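Local coordinates for pyridoxal kinase (Lactobacillus plantarum, PDB 3H74), which probably catalyses the ATP-dependent phosphorylation of pyridoxal to pyridoxal 5'-phosphate, as a member of the ribokinase clan, at residues M6-D11 with Q77-Y82; A127-I132 with A146-A151; V161-L166 with A176-V181; D180-D185 with A203-G208. All blocks are in the same frame, centred on the assembly; numbering follows the deposited sequence.

Contact 1. Residues M6-D11 with Q77-Y82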
loop_
_atom_site.group_PDB
_atom_site.type_symbol
_atom_site.label_atom_id
_atom_site.label_comp_id
_atom_site.label_asym_id
_atom_site.label_seq_id
_atom_site.Cartn_x
_atom_site.Cartn_y
_atom_site.Cartn_z
HETATM N N MSE A 6 -2.212 -12.222 8.613
HETATM C CA MSE A 6 -2.086 -10.813 8.277
HETATM C C MSE A 6 -3.433 -10.183 8.000
HETATM O O MSE A 6 -4.210 -10.675 7.173
HETATM C CB MSE A 6 -1.167 -10.577 7.086
HETATM C CG MSE A 6 -0.991 -9.083 6.773
HETATM SE SE MSE A 6 0.058 -8.753 5.207
HETATM C CE MSE A 6 1.813 -9.225 5.927
ATOM N N LEU A 7 -3.683 -9.087 8.695
ATOM C CA LEU A 7 -4.835 -8.254 8.431
ATOM C C LEU A 7 -4.520 -7.374 7.230
ATOM O O LEU A 7 -3.474 -6.723 7.187
ATOM C CB LEU A 7 -5.109 -7.366 9.647
ATOM C CG LEU A 7 -6.144 -6.250 9.496
ATOM C CD1 LEU A 7 -7.534 -6.808 9.154
ATOM C CD2 LEU A 7 -6.194 -5.398 10.752
ATOM N N VAL A 8 -5.423 -7.357 6.259
ATOM C CA VAL A 8 -5.320 -6.426 5.132
ATOM C C VAL A 8 -6.600 -5.619 5.098
ATOM O O VAL A 8 -7.674 -6.191 4.856
ATOM C CB VAL A 8 -5.104 -7.140 3.772
ATOM C CG1 VAL A 8 -4.929 -6.114 2.663
ATOM C CG2 VAL A 8 -3.904 -8.062 3.850
ATOM N N ALA A 9 -6.495 -4.315 5.354
ATOM C CA ALA A 9 -7.662 -3.442 5.353
ATOM C C ALA A 9 -7.508 -2.424 4.237
ATOM O O ALA A 9 -6.619 -1.567 4.292
ATOM C CB ALA A 9 -7.825 -2.753 6.695
ATOM N N GLU A 10 -8.352 -2.555 3.213
ATOM C CA GLU A 10 -8.382 -1.626 2.088
ATOM C C GLU A 10 -9.676 -1.840 1.333
ATOM O O GLU A 10 -10.490 -2.671 1.717
ATOM C CB GLU A 10 -7.143 -1.773 1.189
ATOM C CG GLU A 10 -6.975 -3.143 0.559
ATOM C CD GLU A 10 -5.549 -3.403 0.130
ATOM O OE1 GLU A 10 -4.610 -2.927 0.799
ATOM O OE2 GLU A 10 -5.354 -4.123 -0.850
ATOM N N ASP A 11 -9.881 -1.086 0.263
ATOM C CA ASP A 11 -11.138 -1.192 -0.468
ATOM C C ASP A 11 -11.249 -2.517 -1.206
ATOM O O ASP A 11 -10.235 -3.110 -1.595
ATOM C CB ASP A 11 -11.266 -0.041 -1.458
ATOM C CG ASP A 11 -10.089 0.024 -2.416
ATOM O OD1 ASP A 11 -8.987 0.362 -1.978
ATOM O OD2 ASP A 11 -10.256 -0.300 -3.618
ATOM N N GLN A 77 0.556 -9.590 11.637
ATOM C CA GLN A 77 0.936 -8.477 10.792
ATOM C C GLN A 77 -0.302 -7.744 10.293
ATOM O O GLN A 77 -1.406 -8.303 10.302
ATOM C CB GLN A 77 1.716 -8.979 9.582
ATOM C CG GLN A 77 3.037 -9.666 9.888
ATOM C CD GLN A 77 2.964 -11.182 9.862
ATOM O OE1 GLN A 77 1.944 -11.780 9.510
ATOM N NE2 GLN A 77 4.071 -11.810 10.204
ATOM N N ALA A 78 -0.115 -6.510 9.832
ATOM C CA ALA A 78 -1.196 -5.757 9.209
ATOM C C ALA A 78 -0.669 -4.898 8.083
ATOM O O ALA A 78 0.430 -4.329 8.179
ATOM C CB ALA A 78 -1.913 -4.887 10.229
ATOM N N LEU A 79 -1.473 -4.830 7.022
ATOM C CA LEU A 79 -1.259 -3.934 5.902
ATOM C C LEU A 79 -2.512 -3.091 5.755
ATOM O O LEU A 79 -3.620 -3.628 5.640
ATOM C CB LEU A 79 -1.016 -4.727 4.616
ATOM C CG LEU A 79 -1.086 -3.973 3.286
ATOM C CD1 LEU A 79 -0.022 -2.886 3.194
ATOM C CD2 LEU A 79 -0.961 -4.938 2.125
ATOM N N ILE A 80 -2.340 -1.776 5.757
ATOM C CA ILE A 80 -3.470 -0.865 5.580
ATOM C C ILE A 80 -3.279 -0.111 4.279
ATOM O O ILE A 80 -2.248 0.553 4.095
ATOM C CB ILE A 80 -3.608 0.164 6.749
ATOM C CG1 ILE A 80 -3.456 -0.506 8.126
ATOM C CG2 ILE A 80 -4.899 0.961 6.613
ATOM C CD1 ILE A 80 -4.471 -1.604 8.455
ATOM N N GLY A 81 -4.245 -0.238 3.376
ATOM C CA GLY A 81 -4.261 0.529 2.135
ATOM C C GLY A 81 -5.302 1.629 2.219
ATOM O O GLY A 81 -5.498 2.222 3.273
ATOM N N TYR A 82 -5.965 1.905 1.099
ATOM C CA TYR A 82 -6.997 2.941 1.047
ATOM C C TYR A 82 -8.012 2.774 2.178
ATOM O O TYR A 82 -8.586 1.695 2.345
ATOM C CB TYR A 82 -7.721 2.891 -0.304
ATOM C CG TYR A 82 -8.883 3.851 -0.424
ATOM C CD1 TYR A 82 -8.721 5.100 -1.015
ATOM C CD2 TYR A 82 -10.148 3.506 0.051
ATOM C CE1 TYR A 82 -9.795 5.985 -1.131
ATOM C CE2 TYR A 82 -11.226 4.391 -0.051
ATOM C CZ TYR A 82 -11.031 5.626 -0.644
ATOM O OH TYR A 82 -12.076 6.522 -0.775
HETATM O O HOH W 1 -6.092 0.266 -1.419
#
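The Asp11 carboxylate and the Tyr82 ring cross almost perpendicularly, their planes 83° apart, and OD1 of Asp11 approaches obliquely, 3.3 Å from Tyr82 CB. A water cements this end of the contact, donating to Asp11 OD1 and accepting from Tyr82 N. The other oxygen, Asp11 OD2, is held by Ser19. Before this point the two chains run as adjacent parallel strands. Leu7 N donates to Gln77 O and Leu79 N to Leu7 O (2.8 Å), then Ala9 N to Leu79 O and Gly81 N to Ala9 O, so that residues 7 and 9 supply every amide and carbonyl that 6-11 uses in these bonds. Past the last of them, Glu10 lays OE1 3.7 Å from Gly81 CA. On one face the selenium of Met6 meets Leu79 CB (4.2 Å), while chi3 of -73° turns CE back to Gln77 CB (3.7 Å). On the other, Ala9 CB touches Ile80 CD1 at 4.0 Å. This is the middle of the Rossmann-like central sheet: strand 32-42 bonds to the far edge of 6-11, strand 103-106 flanks 77-80, and helix 19-29 covers the face carrying Met6 and Val8.

Contact 2. Residues A127-I132 with A146-A151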
loop_
_atom_site.group_PDB
_atom_site.type_symbol
_atom_site.label_atom_id
_atom_site.label_comp_id
_atom_site.label_asym_id
_atom_site.label_seq_id
_atom_site.Cartn_x
_atom_site.Cartn_y
_atom_site.Cartn_z
ATOM N N ALA A 127 -5.561 12.912 9.701
ATOM C CA ALA A 127 -5.926 11.571 10.148
ATOM C C ALA A 127 -4.883 10.529 9.712
ATOM O O ALA A 127 -4.545 9.620 10.470
ATOM C CB ALA A 127 -7.304 11.200 9.640
HETATM N N MSE A 128 -4.360 10.688 8.499
HETATM C CA MSE A 128 -3.342 9.782 7.981
HETATM C C MSE A 128 -2.046 9.887 8.791
HETATM O O MSE A 128 -1.395 8.880 9.069
HETATM C CB MSE A 128 -3.071 10.076 6.512
HETATM C CG MSE A 128 -2.176 9.035 5.860
HETATM SE SE MSE A 128 -2.838 7.201 6.002
HETATM C CE MSE A 128 -4.628 7.485 5.315
ATOM N N ARG A 129 -1.683 11.108 9.199
ATOM C CA ARG A 129 -0.484 11.292 10.010
ATOM C C ARG A 129 -0.619 10.548 11.352
ATOM O O ARG A 129 0.299 10.035 11.800
ATOM C CB ARG A 129 -0.215 12.801 10.272
ATOM C CG ARG A 129 0.260 13.613 9.047
ATOM C CD ARG A 129 0.595 15.048 9.440
ATOM N NE ARG A 129 0.879 15.856 8.292
ATOM C CZ ARG A 129 0.206 16.912 7.944
ATOM N NH1 ARG A 129 -0.787 17.347 8.670
ATOM N NH2 ARG A 129 0.549 17.567 6.898
ATOM N N GLN A 130 -1.804 10.486 11.892
ATOM C CA GLN A 130 -2.025 9.684 13.106
ATOM C C GLN A 130 -1.910 8.165 12.852
ATOM O O GLN A 130 -1.314 7.480 13.568
ATOM C CB GLN A 130 -3.398 9.978 13.720
ATOM C CG GLN A 130 -4.390 10.262 12.640
ATOM C CD GLN A 130 -5.891 9.898 12.903
ATOM O OE1 GLN A 130 -6.611 10.738 13.542
ATOM N NE2 GLN A 130 -6.350 8.700 12.390
ATOM N N LEU A 131 -2.517 7.729 11.766
ATOM C CA LEU A 131 -2.522 6.312 11.410
ATOM C C LEU A 131 -1.109 5.773 11.126
ATOM O O LEU A 131 -0.848 4.697 11.461
ATOM C CB LEU A 131 -3.444 6.086 10.188
ATOM C CG LEU A 131 -3.496 4.671 9.609
ATOM C CD1 LEU A 131 -3.961 3.678 10.687
ATOM C CD2 LEU A 131 -4.471 4.673 8.437
ATOM N N ILE A 132 -0.254 6.576 10.513
ATOM C CA ILE A 132 1.101 6.119 10.189
ATOM C C ILE A 132 2.058 6.104 11.382
ATOM O O ILE A 132 3.151 5.557 11.284
ATOM C CB ILE A 132 1.746 6.940 9.034
ATOM C CG1 ILE A 132 1.991 8.398 9.456
ATOM C CG2 ILE A 132 0.920 6.791 7.741
ATOM C CD1 ILE A 132 2.761 9.223 8.439
ATOM N N ALA A 146 5.076 14.732 0.266
ATOM C CA ALA A 146 4.945 16.176 0.460
ATOM C C ALA A 146 3.724 16.529 1.308
ATOM O O ALA A 146 3.809 17.367 2.215
ATOM C CB ALA A 146 4.899 16.892 -0.879
ATOM N N LEU A 147 2.582 15.903 1.028
ATOM C CA LEU A 147 1.385 16.146 1.831
ATOM C C LEU A 147 1.630 15.824 3.305
ATOM O O LEU A 147 1.242 16.588 4.191
ATOM C CB LEU A 147 0.191 15.355 1.305
ATOM C CG LEU A 147 -0.428 15.895 0.020
ATOM C CD1 LEU A 147 -1.269 14.791 -0.600
ATOM C CD2 LEU A 147 -1.261 17.158 0.250
ATOM N N LEU A 148 2.295 14.706 3.573
ATOM C CA LEU A 148 2.514 14.270 4.952
ATOM C C LEU A 148 3.472 15.179 5.718
ATOM O O LEU A 148 3.275 15.414 6.913
ATOM C CB LEU A 148 2.999 12.820 5.008
ATOM C CG LEU A 148 1.965 11.769 4.602
ATOM C CD1 LEU A 148 2.653 10.423 4.436
ATOM C CD2 LEU A 148 0.840 11.674 5.613
ATOM N N THR A 149 4.491 15.696 5.043
ATOM C CA THR A 149 5.433 16.621 5.694
ATOM C C THR A 149 4.973 18.084 5.676
ATOM O O THR A 149 5.512 18.907 6.424
ATOM C CB THR A 149 6.835 16.565 5.070
ATOM O OG1 THR A 149 6.757 16.974 3.704
ATOM C CG2 THR A 149 7.437 15.169 5.171
ATOM N N GLY A 150 4.003 18.415 4.827
ATOM C CA GLY A 150 3.544 19.802 4.665
ATOM C C GLY A 150 4.269 20.607 3.595
ATOM O O GLY A 150 3.907 21.763 3.315
ATOM N N ALA A 151 5.292 20.019 2.987
ATOM C CA ALA A 151 6.049 20.705 1.945
ATOM C C ALA A 151 5.200 20.862 0.681
ATOM O O ALA A 151 4.429 19.961 0.340
ATOM C CB ALA A 151 7.330 19.949 1.644
#
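Two helices of the alpha/beta fold of the ribokinase clan, joined in sequence through the short strand 137-138, meet here where Arg129 and Leu148 run alongside one another in opposite senses. The contact sets the C-terminal part of helix 122-131 beside the last turn of helix 142-149, which Gly150 ends with a positive phi of 90°. Arg129 has CG anti to its own carbonyl carbon, and the chain then runs extended to NE, so the guanidinium reaches the carbonyl oxygens of that turn. Arg129 NE donates to Leu148 O at 2.8 Å in a nearly straight bond (166° at the hydrogen), with the oxygen close to the guanidinium plane. Arg129 NH2 makes a weak, bent bond to Leu147 O, 3.0 Å away. A positive group at this helix end would probably be favoured by the helix dipole. Leu148 O is gripped twice, since Gln169 NE2 also donates to it. An alanine in place of Arg129 would probably leave Leu147 O without this weak donor and Leu148 O dependent on Gln169, while Leu148 CD2 would lose its contact with the arginine CG. Next to these polar bonds the packing is apolar and centred on Leu148. Its CD2 rests 4.0 Å from Arg129 CG and equally far from Met128 CG, whose chain then bends off at chi2 and chi3. The second branch of Leu148 meets Ile132 tip to tip, CD1 to CD1, at 4.2 Å.

Contact 3. Residues V161-L166 with A176-V181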
loop_
_atom_site.group_PDB
_atom_site.type_symbol
_atom_site.label_atom_id
_atom_site.label_comp_id
_atom_site.label_asym_id
_atom_site.label_seq_id
_atom_site.Cartn_x
_atom_site.Cartn_y
_atom_site.Cartn_z
ATOM N N VAL A 161 16.240 15.873 2.189
ATOM C CA VAL A 161 15.414 16.725 3.046
ATOM C C VAL A 161 14.069 16.059 3.390
ATOM O O VAL A 161 13.676 16.008 4.560
ATOM C CB VAL A 161 15.203 18.140 2.429
ATOM C CG1 VAL A 161 14.233 18.963 3.259
ATOM C CG2 VAL A 161 16.534 18.878 2.298
ATOM N N ILE A 162 13.379 15.541 2.375
ATOM C CA ILE A 162 12.029 14.996 2.574
ATOM C C ILE A 162 11.998 13.667 3.341
ATOM O O ILE A 162 11.133 13.467 4.196
ATOM C CB ILE A 162 11.204 14.961 1.243
ATOM C CG1 ILE A 162 9.717 14.703 1.521
ATOM C CG2 ILE A 162 11.776 13.966 0.232
ATOM C CD1 ILE A 162 8.788 15.212 0.422
ATOM N N LEU A 163 12.961 12.784 3.083
ATOM C CA LEU A 163 12.981 11.509 3.800
ATOM C C LEU A 163 13.205 11.673 5.322
ATOM O O LEU A 163 12.439 11.124 6.104
ATOM C CB LEU A 163 13.951 10.501 3.170
ATOM C CG LEU A 163 13.595 9.937 1.787
ATOM C CD1 LEU A 163 14.751 9.138 1.214
ATOM C CD2 LEU A 163 12.338 9.082 1.843
ATOM N N PRO A 164 14.239 12.438 5.757
ATOM C CA PRO A 164 14.356 12.670 7.204
ATOM C C PRO A 164 13.121 13.332 7.836
ATOM O O PRO A 164 12.738 12.969 8.954
ATOM C CB PRO A 164 15.581 13.586 7.313
ATOM C CG PRO A 164 16.379 13.278 6.116
ATOM C CD PRO A 164 15.366 13.049 5.027
ATOM N N ALA A 165 12.504 14.277 7.129
ATOM C CA ALA A 165 11.307 14.947 7.643
ATOM C C ALA A 165 10.145 13.960 7.809
ATOM O O ALA A 165 9.472 13.958 8.841
ATOM C CB ALA A 165 10.909 16.090 6.744
ATOM N N LEU A 166 9.947 13.111 6.802
ATOM C CA LEU A 166 8.933 12.057 6.845
ATOM C C LEU A 166 9.187 11.083 7.989
ATOM O O LEU A 166 8.281 10.752 8.745
ATOM C CB LEU A 166 8.925 11.261 5.535
ATOM C CG LEU A 166 8.182 11.665 4.256
ATOM C CD1 LEU A 166 8.556 10.744 3.098
ATOM C CD2 LEU A 166 6.675 11.641 4.488
ATOM N N ALA A 176 10.399 5.310 6.196
ATOM C CA ALA A 176 9.638 5.973 5.152
ATOM C C ALA A 176 10.240 5.577 3.801
ATOM O O ALA A 176 11.440 5.741 3.567
ATOM C CB ALA A 176 9.685 7.478 5.343
ATOM N N VAL A 177 9.411 5.031 2.923
ATOM C CA VAL A 177 9.856 4.614 1.601
ATOM C C VAL A 177 9.016 5.322 0.547
ATOM O O VAL A 177 7.804 5.097 0.477
ATOM C CB VAL A 177 9.710 3.080 1.426
ATOM C CG1 VAL A 177 10.203 2.652 0.054
ATOM C CG2 VAL A 177 10.436 2.329 2.525
ATOM N N ILE A 178 9.634 6.175 -0.267
ATOM C CA ILE A 178 8.924 6.813 -1.377
ATOM C C ILE A 178 9.004 5.892 -2.592
ATOM O O ILE A 178 10.086 5.449 -2.948
ATOM C CB ILE A 178 9.470 8.231 -1.690
ATOM C CG1 ILE A 178 9.302 9.132 -0.466
ATOM C CG2 ILE A 178 8.751 8.826 -2.897
ATOM C CD1 ILE A 178 9.942 10.514 -0.605
ATOM N N THR A 179 7.863 5.611 -3.225
ATOM C CA THR A 179 7.755 4.471 -4.160
ATOM C C THR A 179 7.826 4.758 -5.672
ATOM O O THR A 179 7.842 3.825 -6.479
ATOM C CB THR A 179 6.456 3.675 -3.898
ATOM O OG1 THR A 179 5.335 4.541 -4.090
ATOM C CG2 THR A 179 6.444 3.100 -2.473
ATOM N N ASP A 180 7.879 6.029 -6.051
ATOM C CA ASP A 180 7.800 6.419 -7.466
ATOM C C ASP A 180 8.978 7.292 -7.878
ATOM O O ASP A 180 8.863 8.131 -8.782
ATOM C CB ASP A 180 6.481 7.154 -7.739
ATOM C CG ASP A 180 6.346 8.448 -6.937
ATOM O OD1 ASP A 180 7.220 8.720 -6.090
ATOM O OD2 ASP A 180 5.369 9.195 -7.156
ATOM N N VAL A 181 10.105 7.109 -7.209
ATOM C CA VAL A 181 11.276 7.918 -7.494
ATOM C C VAL A 181 11.867 7.480 -8.826
ATOM O O VAL A 181 12.143 6.298 -9.034
ATOM C CB VAL A 181 12.330 7.809 -6.370
ATOM C CG1 VAL A 181 13.597 8.571 -6.737
ATOM C CG2 VAL A 181 11.773 8.345 -5.063
#
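Ile162 touches Ile178 at about a right angle, its CG2 methyl 4.0 Å from the CD1 of its partner. One residue on, Leu163 comes nearer. Its CB points past the strand, but CD2 comes close, packing 3.7 Å from Ile178 CD1; the same methyl lies 3.9 Å from Ala176 O. Ile178 meets both side chains with CD1, because its CG1 stands anti to its carbonyl carbon and chi2, 174°, carries CD1 straight out to the helix. The helix is kinked at Pro164, whose nitrogen can make no bond to the turn before. Helix 159-167 belongs to the beta-alpha-beta crossover that leads from strand 137-138 to strand 175-176, an outermost strand of the mixed central sheet. The chain turns its corner at Thr179: Val177 and Thr179 bond to Ile138 and Pro140, Ile178 and Val181 to Ala190 and Gly188 of the small antiparallel sheet. Helix 142-149 adjoins the same apolar patch, with Ala145 against Ile162 and Leu166. Leu166 closes the row a turn after Leu163. The Leu166 side chain crosses that of Ile178 at about a right angle, Leu166 CD1 lying 4.0 Å from Ile178 CD1, and Leu166 CB points to the strand and meets Ala176 CB at 3.9 Å.

Contact 4. Residues D180-D185 with A203-G208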
loop_
_atom_site.group_PDB
_atom_site.type_symbol
_atom_site.label_atom_id
_atom_site.label_comp_id
_atom_site.label_asym_id
_atom_site.label_seq_id
_atom_site.Cartn_x
_atom_site.Cartn_y
_atom_site.Cartn_z
ATOM N N ASP A 180 7.879 6.029 -6.051
ATOM C CA ASP A 180 7.800 6.419 -7.466
ATOM C C ASP A 180 8.978 7.292 -7.878
ATOM O O ASP A 180 8.863 8.131 -8.782
ATOM C CB ASP A 180 6.481 7.154 -7.739
ATOM C CG ASP A 180 6.346 8.448 -6.937
ATOM O OD1 ASP A 180 7.220 8.720 -6.090
ATOM O OD2 ASP A 180 5.369 9.195 -7.156
ATOM N N VAL A 181 10.105 7.109 -7.209
ATOM C CA VAL A 181 11.276 7.918 -7.494
ATOM C C VAL A 181 11.867 7.480 -8.826
ATOM O O VAL A 181 12.143 6.298 -9.034
ATOM C CB VAL A 181 12.330 7.809 -6.370
ATOM C CG1 VAL A 181 13.597 8.571 -6.737
ATOM C CG2 VAL A 181 11.773 8.345 -5.063
ATOM N N GLN A 182 12.049 8.445 -9.723
ATOM C CA GLN A 182 12.634 8.187 -11.027
ATOM C C GLN A 182 14.094 8.599 -11.059
ATOM O O GLN A 182 14.456 9.683 -10.586
ATOM C CB GLN A 182 11.831 8.887 -12.124
ATOM C CG GLN A 182 10.444 8.283 -12.285
ATOM C CD GLN A 182 9.625 8.914 -13.385
ATOM O OE1 GLN A 182 8.516 9.391 -13.149
ATOM N NE2 GLN A 182 10.155 8.909 -14.599
ATOM N N ARG A 183 14.933 7.714 -11.580
ATOM C CA ARG A 183 16.342 8.008 -11.795
ATOM C C ARG A 183 16.688 7.503 -13.170
ATOM O O ARG A 183 16.649 6.290 -13.423
ATOM C CB ARG A 183 17.225 7.329 -10.751
ATOM C CG ARG A 183 17.205 8.009 -9.404
ATOM C CD ARG A 183 18.283 7.461 -8.513
ATOM N NE ARG A 183 18.277 8.107 -7.205
ATOM C CZ ARG A 183 19.104 7.794 -6.212
ATOM N NH1 ARG A 183 20.010 6.837 -6.372
ATOM N NH2 ARG A 183 19.017 8.438 -5.054
ATOM N N ALA A 184 17.032 8.445 -14.047
ATOM C CA ALA A 184 17.190 8.183 -15.467
ATOM C C ALA A 184 15.989 7.382 -15.981
ATOM O O ALA A 184 14.848 7.849 -15.899
ATOM C CB ALA A 184 18.514 7.469 -15.751
ATOM N N ASP A 185 16.249 6.201 -16.538
ATOM C CA ASP A 185 15.179 5.359 -17.070
ATOM C C ASP A 185 14.542 4.374 -16.078
ATOM O O ASP A 185 13.758 3.512 -16.487
ATOM C CB ASP A 185 15.695 4.622 -18.311
ATOM C CG ASP A 185 17.005 3.922 -18.069
ATOM O OD1 ASP A 185 17.225 3.389 -16.963
ATOM O OD2 ASP A 185 17.825 3.913 -19.006
ATOM N N ALA A 203 13.638 -0.364 -11.147
ATOM C CA ALA A 203 13.619 -1.226 -12.303
ATOM C C ALA A 203 13.330 -0.331 -13.498
ATOM O O ALA A 203 12.787 0.768 -13.346
ATOM C CB ALA A 203 12.555 -2.303 -12.143
ATOM N N ARG A 204 13.701 -0.788 -14.688
ATOM C CA ARG A 204 13.524 0.016 -15.889
ATOM C C ARG A 204 12.040 0.284 -16.144
ATOM O O ARG A 204 11.243 -0.648 -16.231
ATOM C CB ARG A 204 14.184 -0.692 -17.068
ATOM C CG ARG A 204 14.296 0.150 -18.332
ATOM C CD ARG A 204 15.222 -0.506 -19.370
ATOM N NE ARG A 204 16.588 -0.647 -18.864
ATOM C CZ ARG A 204 17.623 0.108 -19.233
ATOM N NH1 ARG A 204 17.483 1.049 -20.161
ATOM N NH2 ARG A 204 18.813 -0.104 -18.693
ATOM N N ARG A 205 11.687 1.558 -16.259
ATOM C CA ARG A 205 10.305 1.980 -16.383
ATOM C C ARG A 205 9.720 1.519 -17.718
ATOM O O ARG A 205 10.346 1.671 -18.780
ATOM C CB ARG A 205 10.252 3.501 -16.235
ATOM C CG ARG A 205 8.884 4.120 -16.084
ATOM C CD ARG A 205 9.044 5.601 -15.705
ATOM N NE ARG A 205 9.803 6.373 -16.703
ATOM C CZ ARG A 205 11.079 6.759 -16.592
ATOM N NH1 ARG A 205 11.804 6.469 -15.513
ATOM N NH2 ARG A 205 11.641 7.455 -17.574
ATOM N N LEU A 206 8.517 0.957 -17.651
ATOM C CA LEU A 206 7.807 0.456 -18.823
ATOM C C LEU A 206 6.750 1.470 -19.246
ATOM O O LEU A 206 6.237 2.202 -18.404
ATOM C CB LEU A 206 7.170 -0.909 -18.519
ATOM C CG LEU A 206 8.134 -1.967 -17.952
ATOM C CD1 LEU A 206 7.400 -3.259 -17.608
ATOM C CD2 LEU A 206 9.296 -2.246 -18.916
ATOM N N PRO A 207 6.426 1.529 -20.548
ATOM C CA PRO A 207 5.464 2.527 -21.028
ATOM C C PRO A 207 4.048 2.247 -20.555
ATOM O O PRO A 207 3.660 1.091 -20.400
ATOM C CB PRO A 207 5.538 2.381 -22.550
ATOM C CG PRO A 207 5.982 0.966 -22.762
ATOM C CD PRO A 207 6.939 0.687 -21.646
ATOM N N GLY A 208 3.284 3.315 -20.343
ATOM C CA GLY A 208 1.877 3.207 -19.994
ATOM C C GLY A 208 1.637 3.397 -18.515
ATOM O O GLY A 208 2.569 3.559 -17.732
HETATM O O HOH W 2 12.500 3.354 -19.015
#
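Asp185 and Ala184, the two corner residues of a tight hairpin turn between strands 178-183 and 186-192, meet Arg204, the last residue of strand 198-204, and Arg205 just after it. All three strands form a small antiparallel sheet at the surface, and Ala184 has backbone angles (47°/-121°) as in the first corner of a type II' turn. Hydrogen bonding is mainly backbone. Arg205 N donates to Asp185 O at 2.9 Å, nearly straight and in the carbonyl plane. A water donates both to that oxygen and to Arg205 O, so the junction is held directly and through solvent. Arg205 NH1 adds a weak bond to Ala184 O, 3.4 Å away at the edge of the guanidinium. The electrostatic part is a salt bridge between Asp185 OD2 and Arg204 NH1, 3.1 Å apart. The oxygen sits well out of the guanidinium plane, so charge attraction rather than a directed N-H holds the pair. An alanine in place of Asp185 would probably leave the Arg204 guanidinium without this opposite charge and freer to swing. In van der Waals contact, Gln182 lies over the Arg205 guanidinium, the two flat groups 45° apart. There Gln182 NE2, a donor facing donors and not hydrogen-bonded to them, sits over the centre of the group, 3.1 Å from Arg205 CZ.

From the N terminus, contact 1 closes the longest loop, 65 residues, by pairing the first strand with 77-80 in the middle of the central sheet. The other contacts follow along the chain, and none crosses another. Contact 2 closes a loop of 13 residues between two helices, and touches contact 1 where Leu131 CD2 packs on Ile80 CG2. Contact 3 then closes a 9-residue loop, joining helix 159-167 to the edge of that sheet; Leu148 and Thr149 pack directly on Leu166, so helix 142-149 packs on helix 159-167 and joins contacts 2 and 3. Contact 4, sharing Asp180 and Val181 with contact 3, closes a 17-residue loop that holds strand 186-192, and joins the turn after strand 178-183 to the end of strand 198-204 at the surface, about 17 Å from contact 3 between centres.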